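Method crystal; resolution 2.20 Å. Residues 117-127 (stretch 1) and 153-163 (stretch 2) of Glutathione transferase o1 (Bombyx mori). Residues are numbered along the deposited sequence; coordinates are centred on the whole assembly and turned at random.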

ATOM      1  N   ALA A 117      -2.386   8.700   8.340  1.00 16.17           N
ATOM      2  CA  ALA A 117      -3.217   7.554   7.974  1.00 16.41           C
ATOM      3  C   ALA A 117      -4.287   7.940   6.944  1.00 16.76           C
ATOM      4  O   ALA A 117      -4.506   7.212   5.972  1.00 16.32           O
ATOM      5  N   GLN A 118      -4.931   9.091   7.147  1.00 17.69           N
ATOM      6  CA  GLN A 118      -5.897   9.630   6.184  1.00 18.38           C
ATOM      7  C   GLN A 118      -5.259   9.937   4.837  1.00 17.07           C
ATOM      8  O   GLN A 118      -5.831   9.624   3.784  1.00 16.64           O
ATOM      9  N   ASP A 119      -4.072  10.533   4.878  1.00 16.64           N
ATOM     10  CA  ASP A 119      -3.286  10.780   3.667  1.00 16.30           C
ATOM     11  C   ASP A 119      -2.973   9.493   2.902  1.00 15.91           C
ATOM     12  O   ASP A 119      -3.066   9.473   1.672  1.00 15.91           O
ATOM     13  N   ARG A 120      -2.601   8.435   3.629  1.00 15.74           N
ATOM     14  CA  ARG A 120      -2.332   7.129   3.015  1.00 15.84           C
ATOM     15  C   ARG A 120      -3.577   6.525   2.384  1.00 15.95           C
ATOM     16  O   ARG A 120      -3.495   5.922   1.315  1.00 16.06           O
ATOM     17  N   LEU A 121      -4.722   6.691   3.043  1.00 16.72           N
ATOM     18  CA  LEU A 121      -6.005   6.212   2.518  1.00 17.29           C
ATOM     19  C   LEU A 121      -6.410   6.924   1.232  1.00 17.31           C
ATOM     20  O   LEU A 121      -6.975   6.305   0.317  1.00 17.36           O
ATOM     21  N   LEU A 122      -6.085   8.217   1.159  1.00 17.57           N
ATOM     22  CA  LEU A 122      -6.377   9.043  -0.007  1.00 17.59           C
ATOM     23  C   LEU A 122      -5.468   8.693  -1.187  1.00 17.52           C
ATOM     24  O   LEU A 122      -5.924   8.649  -2.334  1.00 17.76           O
ATOM     25  N   ILE A 123      -4.195   8.421  -0.906  1.00 17.56           N
ATOM     26  CA  ILE A 123      -3.288   7.919  -1.936  1.00 17.89           C
ATOM     27  C   ILE A 123      -3.851   6.640  -2.570  1.00 19.06           C
ATOM     28  O   ILE A 123      -3.881   6.513  -3.802  1.00 18.99           O
ATOM     29  N   GLU A 124      -4.308   5.707  -1.731  1.00 19.97           N
ATOM     30  CA  GLU A 124      -4.923   4.493  -2.240  1.00 21.00           C
ATOM     31  C   GLU A 124      -6.183   4.795  -3.065  1.00 21.58           C
ATOM     32  O   GLU A 124      -6.322   4.306  -4.188  1.00 21.44           O
ATOM     33  N   ARG A 125      -7.091   5.598  -2.506  1.00 22.37           N
ATOM     34  CA  ARG A 125      -8.262   6.092  -3.238  1.00 23.18           C
ATOM     35  C   ARG A 125      -7.943   6.709  -4.608  1.00 22.25           C
ATOM     36  O   ARG A 125      -8.689   6.501  -5.574  1.00 22.53           O
ATOM     37  N   PHE A 126      -6.840   7.459  -4.685  1.00 20.67           N
ATOM     38  CA  PHE A 126      -6.401   8.099  -5.930  1.00 19.84           C
ATOM     39  C   PHE A 126      -6.104   7.092  -7.047  1.00 19.99           C
ATOM     40  O   PHE A 126      -6.135   7.449  -8.227  1.00 19.22           O
ATOM     41  N   ASN A 127      -5.828   5.838  -6.681  1.00 20.46           N
ATOM     42  CA  ASN A 127      -5.571   4.794  -7.693  1.00 21.12           C
ATOM     43  C   ASN A 127      -6.705   4.624  -8.709  1.00 22.53           C
ATOM     44  O   ASN A 127      -6.468   4.167  -9.832  1.00 22.58           O
ATOM     45  N   GLU A 153     -14.358  14.308  -7.236  1.00 35.34           N
ATOM     46  CA  GLU A 153     -15.391  14.734  -6.276  1.00 36.53           C
ATOM     47  C   GLU A 153     -14.945  14.460  -4.835  1.00 35.23           C
ATOM     48  O   GLU A 153     -15.164  15.279  -3.947  1.00 35.79           O
ATOM     49  N   ILE A 154     -14.317  13.303  -4.620  1.00 33.49           N
ATOM     50  CA  ILE A 154     -13.809  12.919  -3.300  1.00 32.22           C
ATOM     51  C   ILE A 154     -12.728  13.901  -2.831  1.00 30.83           C
ATOM     52  O   ILE A 154     -12.766  14.393  -1.702  1.00 30.65           O
ATOM     53  N   PHE A 155     -11.782  14.194  -3.714  1.00 29.47           N
ATOM     54  CA  PHE A 155     -10.679  15.095  -3.382  1.00 28.66           C
ATOM     55  C   PHE A 155     -11.095  16.558  -3.242  1.00 29.91           C
ATOM     56  O   PHE A 155     -10.467  17.309  -2.498  1.00 30.18           O
ATOM     57  N   GLU A 156     -12.161  16.948  -3.938  1.00 31.11           N
ATOM     58  CA  GLU A 156     -12.724  18.289  -3.802  1.00 32.85           C
ATOM     59  C   GLU A 156     -13.309  18.460  -2.405  1.00 33.88           C
ATOM     60  O   GLU A 156     -13.018  19.437  -1.711  1.00 34.00           O
ATOM     61  N   LYS A 157     -14.126  17.487  -2.008  1.00 34.55           N
ATOM     62  CA  LYS A 157     -14.732  17.456  -0.686  1.00 35.90           C
ATOM     63  C   LYS A 157     -13.683  17.402   0.425  1.00 34.74           C
ATOM     64  O   LYS A 157     -13.815  18.096   1.434  1.00 35.55           O
ATOM     65  N   GLU A 158     -12.640  16.599   0.222  1.00 33.02           N
ATOM     66  CA  GLU A 158     -11.559  16.480   1.196  1.00 32.10           C
ATOM     67  C   GLU A 158     -10.766  17.778   1.361  1.00 31.91           C
ATOM     68  O   GLU A 158     -10.498  18.199   2.488  1.00 32.21           O
ATOM     69  N   LEU A 159     -10.382  18.397   0.242  1.00 31.14           N
ATOM     70  CA  LEU A 159      -9.651  19.667   0.298  1.00 31.27           C
ATOM     71  C   LEU A 159     -10.496  20.760   0.965  1.00 32.94           C
ATOM     72  O   LEU A 159      -9.980  21.535   1.773  1.00 33.63           O
ATOM     73  N   THR A 160     -11.788  20.804   0.630  1.00 33.78           N
ATOM     74  CA  THR A 160     -12.723  21.763   1.225  1.00 35.59           C
ATOM     75  C   THR A 160     -12.789  21.565   2.740  1.00 36.06           C
ATOM     76  O   THR A 160     -12.716  22.530   3.499  1.00 37.26           O
ATOM     77  N   ASN A 161     -12.893  20.309   3.169  1.00 35.58           N
ATOM     78  CA  ASN A 161     -12.982  19.972   4.591  1.00 36.22           C
ATOM     79  C   ASN A 161     -11.756  20.404   5.387  1.00 35.51           C
ATOM     80  O   ASN A 161     -11.863  20.782   6.560  1.00 36.48           O
ATOM     81  N   ARG A 162     -10.592  20.337   4.742  1.00 33.51           N
ATOM     82  CA  ARG A 162      -9.335  20.737   5.364  1.00 32.63           C
ATOM     83  C   ARG A 162      -9.200  22.260   5.479  1.00 33.43           C
ATOM     84  O   ARG A 162      -8.631  22.752   6.450  1.00 34.17           O
ATOM     85  N   GLY A 163      -9.713  22.991   4.491  1.00 33.17           N
ATOM     86  CA  GLY A 163      -9.722  24.454   4.530  1.00 34.11           C
ATOM     87  C   GLY A 163      -8.359  25.117   4.428  1.00 33.20           C
ATOM     88  O   GLY A 163      -8.171  26.254   4.880  1.00 34.61           O
TER

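The contact between these two helices of a glutathione transferase is a small, nearly antiparallel packing in which an apolar patch around one leucine and two phenylalanines is closed at one end by a buried-aspartate salt bridge. The axes run at 157° and come no closer than 11.2 Å, a spacing that leaves the side chains to bridge the gap; together they bury 378 Å².

Leu 122 organises the apolar part. Its CA-to-CB bond points toward the partner helix, and its m,t rotamer brings CD1 to 3.7 Å from CG of Glu 158 and CD2 to 4.4 Å from CG2 of Ile 154. Phe 155 starts sideways, but with chi1 at m its ring reaches across, placing CZ 3.9 Å from CB of Leu 122 and 3.2 Å from the Leu 122 backbone O. The ring is covered on both faces: Leu 122 CD2 lies over one, and Phe 126, chi1 t, directs its edge at the other. In this edge-to-face pair the centroids are 5.5 Å apart, the planes meet at 77°, and CD1 of Phe 126 lies 3.9 Å from CZ of Phe 155. Further out, CD of Arg 125 approaches CG2 of Ile 154 at 4.5 Å.

The polar end illustrates how a long side chain can serve two acids. The CA-to-CB bond of Arg 162 points toward the first helix, and its m,t,t side chain carries the guanidinium to Asp 119, where NH2 and NH1 donate to OD1 at 2.8 and 3.0 Å; the carboxylate oxygen sits near the guanidinium plane, as such pairing favours. Within its own helix, Arg 162 NE donates to Glu 158 OE2 at 3.0 Å, a second salt bridge that helps hold the guanidinium in place. Arg 162 NH2 also passes 3.3 Å from Leu 122 CD1, so the charged and apolar parts adjoin directly.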

ATOM      1  CB  ALA A 117      -3.848   6.929   9.212  1.00 17.86           C
ATOM      2  CB  GLN A 118      -6.603  10.884   6.725  1.00 19.57           C
ATOM      3  CG  GLN A 118      -7.543  10.624   7.892  1.00 23.32           C
ATOM      4  CD  GLN A 118      -8.484   9.448   7.648  1.00 28.29           C
ATOM      5  OE1 GLN A 118      -9.323   9.476   6.743  1.00 30.04           O
ATOM      6  NE2 GLN A 118      -8.349   8.408   8.464  1.00 29.06           N
ATOM      7  CB  ASP A 119      -1.990  11.537   3.998  1.00 15.48           C
ATOM      8  CG  ASP A 119      -2.234  13.018   4.259  1.00 16.93           C
ATOM      9  OD1 ASP A 119      -3.391  13.462   4.136  1.00 18.35           O
ATOM     10  OD2 ASP A 119      -1.274  13.740   4.588  1.00 17.93           O
ATOM     11  CB  ARG A 120      -1.700   6.144   4.015  1.00 15.87           C
ATOM     12  CG  ARG A 120      -0.273   6.518   4.432  1.00 15.30           C
ATOM     13  CD  ARG A 120       0.364   5.442   5.297  1.00 15.24           C
ATOM     14  NE  ARG A 120       0.555   4.185   4.571  1.00 15.27           N
ATOM     15  CZ  ARG A 120       0.986   3.052   5.123  1.00 16.69           C
ATOM     16  NH1 ARG A 120       1.262   2.996   6.416  1.00 16.19           N
ATOM     17  NH2 ARG A 120       1.139   1.970   4.377  1.00 17.79           N
ATOM     18  CB  LEU A 121      -7.108   6.330   3.577  1.00 18.04           C
ATOM     19  CG  LEU A 121      -6.967   5.329   4.735  1.00 18.94           C
ATOM     20  CD1 LEU A 121      -8.028   5.545   5.809  1.00 17.97           C
ATOM     21  CD2 LEU A 121      -6.991   3.893   4.225  1.00 17.57           C
ATOM     22  CB  LEU A 122      -6.301  10.530   0.358  1.00 17.18           C
ATOM     23  CG  LEU A 122      -7.467  10.977   1.256  1.00 18.33           C
ATOM     24  CD1 LEU A 122      -7.138  12.237   2.048  1.00 17.09           C
ATOM     25  CD2 LEU A 122      -8.769  11.150   0.459  1.00 17.18           C
ATOM     26  CB  ILE A 123      -1.836   7.712  -1.421  1.00 17.18           C
ATOM     27  CG1 ILE A 123      -1.214   9.069  -1.045  1.00 17.57           C
ATOM     28  CG2 ILE A 123      -0.990   7.039  -2.497  1.00 15.23           C
ATOM     29  CD1 ILE A 123      -0.026   8.984  -0.074  1.00 18.59           C
ATOM     30  CB  GLU A 124      -5.211   3.515  -1.102  1.00 21.80           C
ATOM     31  CG  GLU A 124      -5.863   2.215  -1.544  1.00 25.02           C
ATOM     32  CD  GLU A 124      -4.939   1.293  -2.334  1.00 28.05           C
ATOM     33  OE1 GLU A 124      -5.472   0.370  -2.997  1.00 31.40           O
ATOM     34  OE2 GLU A 124      -3.698   1.467  -2.289  1.00 27.07           O
ATOM     35  CB  ARG A 125      -9.029   7.115  -2.397  1.00 24.28           C
ATOM     36  CG  ARG A 125     -10.020   6.517  -1.445  1.00 28.31           C
ATOM     37  CD  ARG A 125     -10.409   7.526  -0.378  1.00 34.01           C
ATOM     38  NE  ARG A 125     -11.036   6.885   0.774  1.00 38.98           N
ATOM     39  CZ  ARG A 125     -10.932   7.322   2.025  1.00 41.45           C
ATOM     40  NH1 ARG A 125     -10.211   8.402   2.303  1.00 40.78           N
ATOM     41  NH2 ARG A 125     -11.537   6.666   3.009  1.00 43.68           N
ATOM     42  CB  PHE A 126      -5.176   8.994  -5.684  1.00 18.61           C
ATOM     43  CG  PHE A 126      -4.895  10.006  -6.800  1.00 18.15           C
ATOM     44  CD1 PHE A 126      -5.651  11.169  -6.918  1.00 17.54           C
ATOM     45  CD2 PHE A 126      -3.840   9.807  -7.691  1.00 17.02           C
ATOM     46  CE1 PHE A 126      -5.378  12.109  -7.934  1.00 18.61           C
ATOM     47  CE2 PHE A 126      -3.557  10.734  -8.708  1.00 15.26           C
ATOM     48  CZ  PHE A 126      -4.322  11.883  -8.831  1.00 17.48           C
ATOM     49  CB  ASN A 127      -5.250   3.443  -7.040  1.00 20.79           C
ATOM     50  CG  ASN A 127      -3.853   3.392  -6.458  1.00 20.71           C
ATOM     51  OD1 ASN A 127      -2.954   4.141  -6.868  1.00 20.98           O
ATOM     52  ND2 ASN A 127      -3.657   2.502  -5.491  1.00 20.51           N
ATOM     53  CB  GLU A 153     -16.759  14.080  -6.559  1.00 38.27           C
ATOM     54  CG  GLU A 153     -17.957  14.890  -6.001  1.00 42.27           C
ATOM     55  CD  GLU A 153     -19.334  14.281  -6.308  1.00 47.06           C
ATOM     56  OE1 GLU A 153     -20.207  15.002  -6.855  1.00 49.39           O
ATOM     57  OE2 GLU A 153     -19.553  13.089  -5.995  1.00 47.63           O
ATOM     58  CB  ILE A 154     -13.280  11.451  -3.307  1.00 31.37           C
ATOM     59  CG1 ILE A 154     -14.457  10.464  -3.366  1.00 33.11           C
ATOM     60  CG2 ILE A 154     -12.394  11.161  -2.086  1.00 30.50           C
ATOM     61  CD1 ILE A 154     -14.090   9.091  -3.920  1.00 33.44           C
ATOM     62  CB  PHE A 155      -9.515  14.907  -4.361  1.00 27.27           C
ATOM     63  CG  PHE A 155      -8.655  13.726  -4.030  1.00 24.88           C
ATOM     64  CD1 PHE A 155      -7.446  13.900  -3.368  1.00 23.47           C
ATOM     65  CD2 PHE A 155      -9.075  12.431  -4.332  1.00 25.09           C
ATOM     66  CE1 PHE A 155      -6.647  12.806  -3.030  1.00 20.98           C
ATOM     67  CE2 PHE A 155      -8.277  11.317  -3.996  1.00 23.65           C
ATOM     68  CZ  PHE A 155      -7.063  11.512  -3.346  1.00 20.93           C
ATOM     69  CB  GLU A 156     -13.808  18.535  -4.863  1.00 33.94           C
ATOM     70  CG  GLU A 156     -14.628  19.815  -4.658  1.00 35.88           C
ATOM     71  CD  GLU A 156     -13.832  21.082  -4.904  1.00 36.09           C
ATOM     72  OE1 GLU A 156     -14.270  22.149  -4.437  1.00 38.15           O
ATOM     73  OE2 GLU A 156     -12.772  21.021  -5.564  1.00 35.34           O
ATOM     74  CB  LYS A 157     -15.709  16.284  -0.581  1.00 36.69           C
ATOM     75  CG  LYS A 157     -17.047  16.555  -1.273  1.00 39.91           C
ATOM     76  CD  LYS A 157     -17.844  15.272  -1.498  1.00 42.11           C
ATOM     77  CE  LYS A 157     -19.142  15.549  -2.251  1.00 44.71           C
ATOM     78  NZ  LYS A 157     -19.705  14.294  -2.824  1.00 45.70           N
ATOM     79  CB  GLU A 158     -10.610  15.336   0.827  1.00 30.65           C
ATOM     80  CG  GLU A 158      -9.480  15.120   1.830  1.00 30.67           C
ATOM     81  CD  GLU A 158      -9.965  14.635   3.189  1.00 32.49           C
ATOM     82  OE1 GLU A 158     -10.942  13.867   3.245  1.00 34.21           O
ATOM     83  OE2 GLU A 158      -9.360  15.013   4.211  1.00 33.92           O
ATOM     84  CB  LEU A 159      -9.204  20.104  -1.101  1.00 30.54           C
ATOM     85  CG  LEU A 159      -8.318  21.341  -1.260  1.00 30.76           C
ATOM     86  CD1 LEU A 159      -7.009  21.220  -0.483  1.00 29.10           C
ATOM     87  CD2 LEU A 159      -8.034  21.562  -2.734  1.00 30.41           C
ATOM     88  CB  THR A 160     -14.139  21.667   0.581  1.00 36.79           C
ATOM     89  OG1 THR A 160     -14.018  21.688  -0.848  1.00 36.37           O
ATOM     90  CG2 THR A 160     -15.035  22.840   1.019  1.00 38.64           C
ATOM     91  CB  ASN A 161     -13.215  18.473   4.772  1.00 35.99           C
ATOM     92  CG  ASN A 161     -14.645  18.064   4.502  1.00 38.16           C
ATOM     93  OD1 ASN A 161     -15.566  18.883   4.558  1.00 43.11           O
ATOM     94  ND2 ASN A 161     -14.847  16.784   4.220  1.00 38.51           N
ATOM     95  CB  ARG A 162      -8.142  20.128   4.621  1.00 30.70           C
ATOM     96  CG  ARG A 162      -8.083  18.606   4.752  1.00 29.97           C
ATOM     97  CD  ARG A 162      -6.781  18.022   4.260  1.00 27.13           C
ATOM     98  NE  ARG A 162      -6.851  16.564   4.270  1.00 26.26           N
ATOM     99  CZ  ARG A 162      -5.802  15.746   4.222  1.00 24.37           C
ATOM    100  NH1 ARG A 162      -4.561  16.221   4.163  1.00 21.80           N
ATOM    101  NH2 ARG A 162      -6.004  14.437   4.249  1.00 22.69           N
TER